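Local coordinates for Nitrate/nitrite binding protein NrtA (Synechocystis sp., PDB 2G29) that captures nitrate as the substrate-binding protein of the NrtABCD ABC transporter, which takes up nitrate and probably also nitrite, at residues Y173-A177 / F392-I396; Y225-T229 / Y304-N308. All coordinates share one frame; numbering follows the deposited sequence.

Contact 1 (Y173-A177 / F392-I396)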
loop_
_atom_site.group_PDB
_atom_site.type_symbol
_atom_site.label_atom_id
_atom_site.label_comp_id
_atom_site.label_asym_id
_atom_site.label_seq_id
_atom_site.Cartn_x
_atom_site.Cartn_y
_atom_site.Cartn_z
ATOM N N TYR A 173 -5.287 -13.027 4.453
ATOM C CA TYR A 173 -6.677 -12.889 4.905
ATOM C C TYR A 173 -7.626 -13.652 3.980
ATOM O O TYR A 173 -8.538 -14.365 4.427
ATOM C CB TYR A 173 -7.057 -11.386 4.959
ATOM C CG TYR A 173 -8.360 -11.106 5.646
ATOM C CD1 TYR A 173 -8.385 -10.715 6.985
ATOM C CD2 TYR A 173 -9.587 -11.351 4.999
ATOM C CE1 TYR A 173 -9.594 -10.575 7.675
ATOM C CE2 TYR A 173 -10.795 -11.246 5.701
ATOM C CZ TYR A 173 -10.796 -10.859 7.023
ATOM O OH TYR A 173 -11.954 -10.798 7.805
ATOM N N TRP A 174 -7.397 -13.502 2.681
ATOM C CA TRP A 174 -8.226 -14.144 1.665
ATOM C C TRP A 174 -8.099 -15.662 1.752
ATOM O O TRP A 174 -9.117 -16.386 1.735
ATOM C CB TRP A 174 -7.791 -13.602 0.294
ATOM C CG TRP A 174 -8.328 -14.301 -0.960
ATOM C CD1 TRP A 174 -9.605 -14.287 -1.446
ATOM C CD2 TRP A 174 -7.539 -14.988 -1.911
ATOM N NE1 TRP A 174 -9.652 -14.921 -2.657
ATOM C CE2 TRP A 174 -8.400 -15.376 -2.969
ATOM C CE3 TRP A 174 -6.189 -15.335 -1.985
ATOM C CZ2 TRP A 174 -7.935 -16.085 -4.088
ATOM C CZ3 TRP A 174 -5.730 -16.029 -3.080
ATOM C CH2 TRP A 174 -6.605 -16.407 -4.124
ATOM N N LEU A 175 -6.868 -16.162 1.879
ATOM C CA LEU A 175 -6.658 -17.613 1.926
ATOM C C LEU A 175 -7.201 -18.177 3.221
ATOM O O LEU A 175 -7.825 -19.240 3.219
ATOM C CB LEU A 175 -5.174 -17.983 1.743
ATOM C CG LEU A 175 -4.686 -17.768 0.299
ATOM C CD1 LEU A 175 -3.162 -17.757 0.219
ATOM C CD2 LEU A 175 -5.247 -18.879 -0.607
ATOM N N ALA A 176 -7.027 -17.457 4.318
ATOM C CA ALA A 176 -7.540 -17.925 5.587
ATOM C C ALA A 176 -9.061 -17.947 5.605
ATOM O O ALA A 176 -9.638 -18.868 6.183
ATOM C CB ALA A 176 -7.000 -17.055 6.739
ATOM N N ALA A 177 -9.722 -16.956 5.008
ATOM C CA ALA A 177 -11.196 -16.952 4.978
ATOM C C ALA A 177 -11.639 -18.190 4.204
ATOM O O ALA A 177 -12.723 -18.739 4.459
ATOM C CB ALA A 177 -11.713 -15.685 4.280
ATOM N N PHE A 392 -14.904 -6.561 6.867
ATOM C CA PHE A 392 -14.215 -7.291 5.811
ATOM C C PHE A 392 -15.233 -8.070 4.969
ATOM O O PHE A 392 -16.392 -8.244 5.380
ATOM C CB PHE A 392 -13.114 -8.183 6.414
ATOM C CG PHE A 392 -11.947 -7.386 6.976
ATOM C CD1 PHE A 392 -12.041 -6.779 8.224
ATOM C CD2 PHE A 392 -10.820 -7.152 6.205
ATOM C CE1 PHE A 392 -11.019 -5.927 8.699
ATOM C CE2 PHE A 392 -9.797 -6.298 6.661
ATOM C CZ PHE A 392 -9.902 -5.691 7.895
ATOM N N PHE A 393 -14.809 -8.512 3.795
ATOM C CA PHE A 393 -15.748 -9.157 2.863
ATOM C C PHE A 393 -16.410 -10.400 3.421
ATOM O O PHE A 393 -17.479 -10.786 2.925
ATOM C CB PHE A 393 -15.028 -9.500 1.553
ATOM C CG PHE A 393 -14.247 -10.799 1.609
ATOM C CD1 PHE A 393 -14.765 -11.965 1.067
ATOM C CD2 PHE A 393 -13.006 -10.847 2.234
ATOM C CE1 PHE A 393 -14.066 -13.177 1.139
ATOM C CE2 PHE A 393 -12.295 -12.035 2.318
ATOM C CZ PHE A 393 -12.820 -13.215 1.769
ATOM N N ASP A 394 -15.804 -11.016 4.424
ATOM C CA ASP A 394 -16.350 -12.218 5.026
ATOM C C ASP A 394 -17.257 -11.904 6.228
ATOM O O ASP A 394 -17.711 -12.824 6.938
ATOM C CB ASP A 394 -15.187 -13.131 5.406
ATOM C CG ASP A 394 -15.622 -14.379 6.092
ATOM O OD1 ASP A 394 -16.310 -15.208 5.449
ATOM O OD2 ASP A 394 -15.271 -14.555 7.288
ATOM N N GLY A 395 -17.526 -10.612 6.427
ATOM C CA GLY A 395 -18.399 -10.174 7.496
ATOM C C GLY A 395 -17.730 -10.002 8.835
ATOM O O GLY A 395 -18.377 -9.508 9.751
ATOM N N ILE A 396 -16.457 -10.399 8.938
ATOM C CA ILE A 396 -15.709 -10.239 10.183
ATOM C C ILE A 396 -15.514 -8.738 10.344
ATOM O O ILE A 396 -15.254 -8.029 9.364
ATOM C CB ILE A 396 -14.337 -10.911 10.103
ATOM C CG1 ILE A 396 -14.480 -12.437 10.158
ATOM C CG2 ILE A 396 -13.426 -10.341 11.184
ATOM C CD1 ILE A 396 -13.243 -13.185 9.844
#
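The last turn of helix 166-177 sets Tyr173 and Ala177 against a type I beta turn, Phe392 to Gly395, with the CA atoms of Ala177 and Asp394 7.0 Å apart. Gly395 N to Phe392 O closes the turn, and Phe392 N to Ile396 O joins its first residue to the one just past it, so that a compact loop between strands 390-391 and 397-398 abuts the helix in this two-domain, periplasmic-binding-protein fold. Tyr173 carries the contact. With CG anti to the backbone N (chi1 -169°), its ring reaches off the helix and into the turn. There it forms an offset stack with Phe392, centroids 4.8 Å apart and planes inclined at 26°; CD2 of Phe392 lies over the rim of the tyrosine face. Phe393 comes to the edge of the same ring, near its plane, its CE2 3.8 Å from Tyr173 CE2, and its CZ also touches Ala177 CB at 3.7 Å. The Phe392 ring also stacks with Trp337 and meets Trp234 with the planes at about 45°. Helix 332-344 also touches Tyr173, through Glu341 and Arg344. The phenol oxygen is buried without a polar partner, set against carbon atoms of Phe392 and Ile396: Tyr173 OH lies 3.2 Å from Phe392 CB and 3.4 Å from Ile396 CD1.

Contact 2 (Y225-T229 / Y304-N308)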
loop_
_atom_site.group_PDB
_atom_site.type_symbol
_atom_site.label_atom_id
_atom_site.label_comp_id
_atom_site.label_asym_id
_atom_site.label_seq_id
_atom_site.Cartn_x
_atom_site.Cartn_y
_atom_site.Cartn_z
ATOM N N TYR A 225 -4.699 -14.807 -14.167
ATOM C CA TYR A 225 -5.967 -14.076 -14.110
ATOM C C TYR A 225 -6.148 -13.500 -12.705
ATOM O O TYR A 225 -5.427 -13.852 -11.780
ATOM C CB TYR A 225 -7.165 -14.955 -14.512
ATOM C CG TYR A 225 -7.609 -16.003 -13.514
ATOM C CD1 TYR A 225 -8.700 -15.765 -12.677
ATOM C CD2 TYR A 225 -6.990 -17.259 -13.465
ATOM C CE1 TYR A 225 -9.176 -16.752 -11.827
ATOM C CE2 TYR A 225 -7.454 -18.255 -12.623
ATOM C CZ TYR A 225 -8.548 -18.007 -11.808
ATOM O OH TYR A 225 -9.061 -18.986 -10.988
ATOM N N GLN A 226 -7.080 -12.572 -12.571
ATOM C CA GLN A 226 -7.300 -11.908 -11.302
ATOM C C GLN A 226 -8.499 -12.434 -10.565
ATOM O O GLN A 226 -9.579 -12.529 -11.138
ATOM C CB GLN A 226 -7.435 -10.389 -11.528
ATOM C CG GLN A 226 -7.593 -9.582 -10.217
ATOM C CD GLN A 226 -7.146 -8.125 -10.329
ATOM O OE1 GLN A 226 -7.199 -7.365 -9.350
ATOM N NE2 GLN A 226 -6.686 -7.743 -11.489
ATOM N N ALA A 227 -8.290 -12.786 -9.301
ATOM C CA ALA A 227 -9.356 -13.297 -8.436
ATOM C C ALA A 227 -10.194 -12.142 -7.888
ATOM O O ALA A 227 -11.422 -12.215 -7.835
ATOM C CB ALA A 227 -8.737 -14.111 -7.286
ATOM N N LEU A 228 -9.530 -11.046 -7.511
ATOM C CA LEU A 228 -10.224 -9.891 -6.958
ATOM C C LEU A 228 -9.280 -8.707 -6.908
ATOM O O LEU A 228 -8.050 -8.873 -7.022
ATOM C CB LEU A 228 -10.685 -10.187 -5.514
ATOM C CG LEU A 228 -9.520 -10.520 -4.559
ATOM C CD1 LEU A 228 -9.068 -9.266 -3.820
ATOM C CD2 LEU A 228 -9.984 -11.582 -3.548
ATOM N N THR A 229 -9.882 -7.522 -6.784
ATOM C CA THR A 229 -9.163 -6.276 -6.553
ATOM C C THR A 229 -9.444 -6.042 -5.057
ATOM O O THR A 229 -10.535 -6.322 -4.544
ATOM C CB THR A 229 -9.628 -5.154 -7.499
ATOM O OG1 THR A 229 -8.810 -4.001 -7.275
ATOM C CG2 THR A 229 -11.112 -4.812 -7.279
ATOM N N TYR A 304 -12.425 -2.732 -14.877
ATOM C CA TYR A 304 -11.800 -3.996 -14.512
ATOM C C TYR A 304 -11.967 -5.208 -15.401
ATOM O O TYR A 304 -13.078 -5.747 -15.522
ATOM C CB TYR A 304 -12.271 -4.416 -13.104
ATOM C CG TYR A 304 -11.734 -3.547 -11.998
ATOM C CD1 TYR A 304 -12.459 -2.455 -11.488
ATOM C CD2 TYR A 304 -10.468 -3.794 -11.479
ATOM C CE1 TYR A 304 -11.922 -1.636 -10.491
ATOM C CE2 TYR A 304 -9.922 -2.981 -10.470
ATOM C CZ TYR A 304 -10.649 -1.915 -9.991
ATOM O OH TYR A 304 -10.133 -1.096 -9.014
ATOM N N ASN A 305 -10.875 -5.639 -16.015
ATOM C CA ASN A 305 -10.870 -6.884 -16.788
ATOM C C ASN A 305 -9.981 -7.830 -15.964
ATOM O O ASN A 305 -8.755 -7.627 -15.876
ATOM C CB ASN A 305 -10.273 -6.690 -18.200
ATOM C CG ASN A 305 -10.107 -8.013 -18.939
ATOM O OD1 ASN A 305 -10.744 -9.011 -18.596
ATOM N ND2 ASN A 305 -9.271 -8.025 -19.953
ATOM N N PHE A 306 -10.605 -8.844 -15.366
ATOM C CA PHE A 306 -9.900 -9.832 -14.560
ATOM C C PHE A 306 -9.365 -11.015 -15.387
ATOM O O PHE A 306 -8.700 -11.882 -14.851
ATOM C CB PHE A 306 -10.792 -10.403 -13.444
ATOM C CG PHE A 306 -11.059 -9.460 -12.288
ATOM C CD1 PHE A 306 -10.404 -8.232 -12.153
ATOM C CD2 PHE A 306 -11.943 -9.844 -11.289
ATOM C CE1 PHE A 306 -10.640 -7.414 -11.011
ATOM C CE2 PHE A 306 -12.168 -9.033 -10.176
ATOM C CZ PHE A 306 -11.510 -7.818 -10.036
ATOM N N GLY A 307 -9.652 -11.049 -16.689
ATOM C CA GLY A 307 -9.168 -12.150 -17.505
ATOM C C GLY A 307 -9.992 -13.413 -17.358
ATOM O O GLY A 307 -11.081 -13.396 -16.774
ATOM N N ASN A 308 -9.474 -14.507 -17.895
ATOM C CA ASN A 308 -10.133 -15.797 -17.800
ATOM C C ASN A 308 -11.566 -15.779 -18.315
ATOM O O ASN A 308 -12.429 -16.457 -17.759
ATOM C CB ASN A 308 -10.124 -16.268 -16.351
ATOM C CG ASN A 308 -10.365 -17.733 -16.235
ATOM O OD1 ASN A 308 -10.080 -18.483 -17.173
ATOM N ND2 ASN A 308 -10.872 -18.167 -15.084
#
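Gln226 has CG anti to its N (chi1 -177°) and an extended chain beyond, which carries it across one face of the Phe306 ring, amide and ring planes 19° apart; Phe306 CG, anti to its own carbonyl carbon (chi1 -73°), directs that ring along the strand so that CZ comes to 3.6 Å from Thr229 N. Gln226 CG sits 3.9 Å from the ring centroid in a CH-pi contact over the face, displaced toward the rim. The backbones are pinned beside this pair by one straight hydrogen bond, Gln226 N to Phe306 O, 2.9 Å long and in the carbonyl plane. Strand 225-229 is an outermost strand of a five-stranded mixed sheet, and a classic beta bulge at Ala227 and Leu228, facing Ile128, breaks it here; the loop 304-308 packs against it. An Asx turn, Gly307 N to Asn305 OD1, bends that loop. Thr229 CG2 lies over one face of Tyr304, 4.3 Å from the ring centroid, while Thr229 OG1 is hydrogen-bonded to Gln126 O. At the other end Asn308 runs alongside Tyr225, with ND2 over the centre of the ring; that nitrogen donates to Lys135 O, and Tyr225 OH bonds to Tyr134 O and Val139 N.

How the contacts relate
The centres of the two contacts lie about 18 Å apart, yet they meet through Trp174: its CD1 is 3.4 Å from Leu228 CD2, and its CZ2 is 3.8 Å from Ala227 CB. Helix 166-177 thus packs on strand 225-229 while offering Tyr173 to segment 392-396. In chain order the segments run 173-177, 225-229, 304-308, 392-396, so contact 2 falls wholly between the halves of contact 1. Each contact joins a helix or strand of the domain built on the sheet of strand 225-229 to a loop later in the chain. Nitrate-binding residues lie close by: His167 is on helix 166-177 itself, and Gln126 on strand 126-130, the neighbour of 225-229 in the sheet.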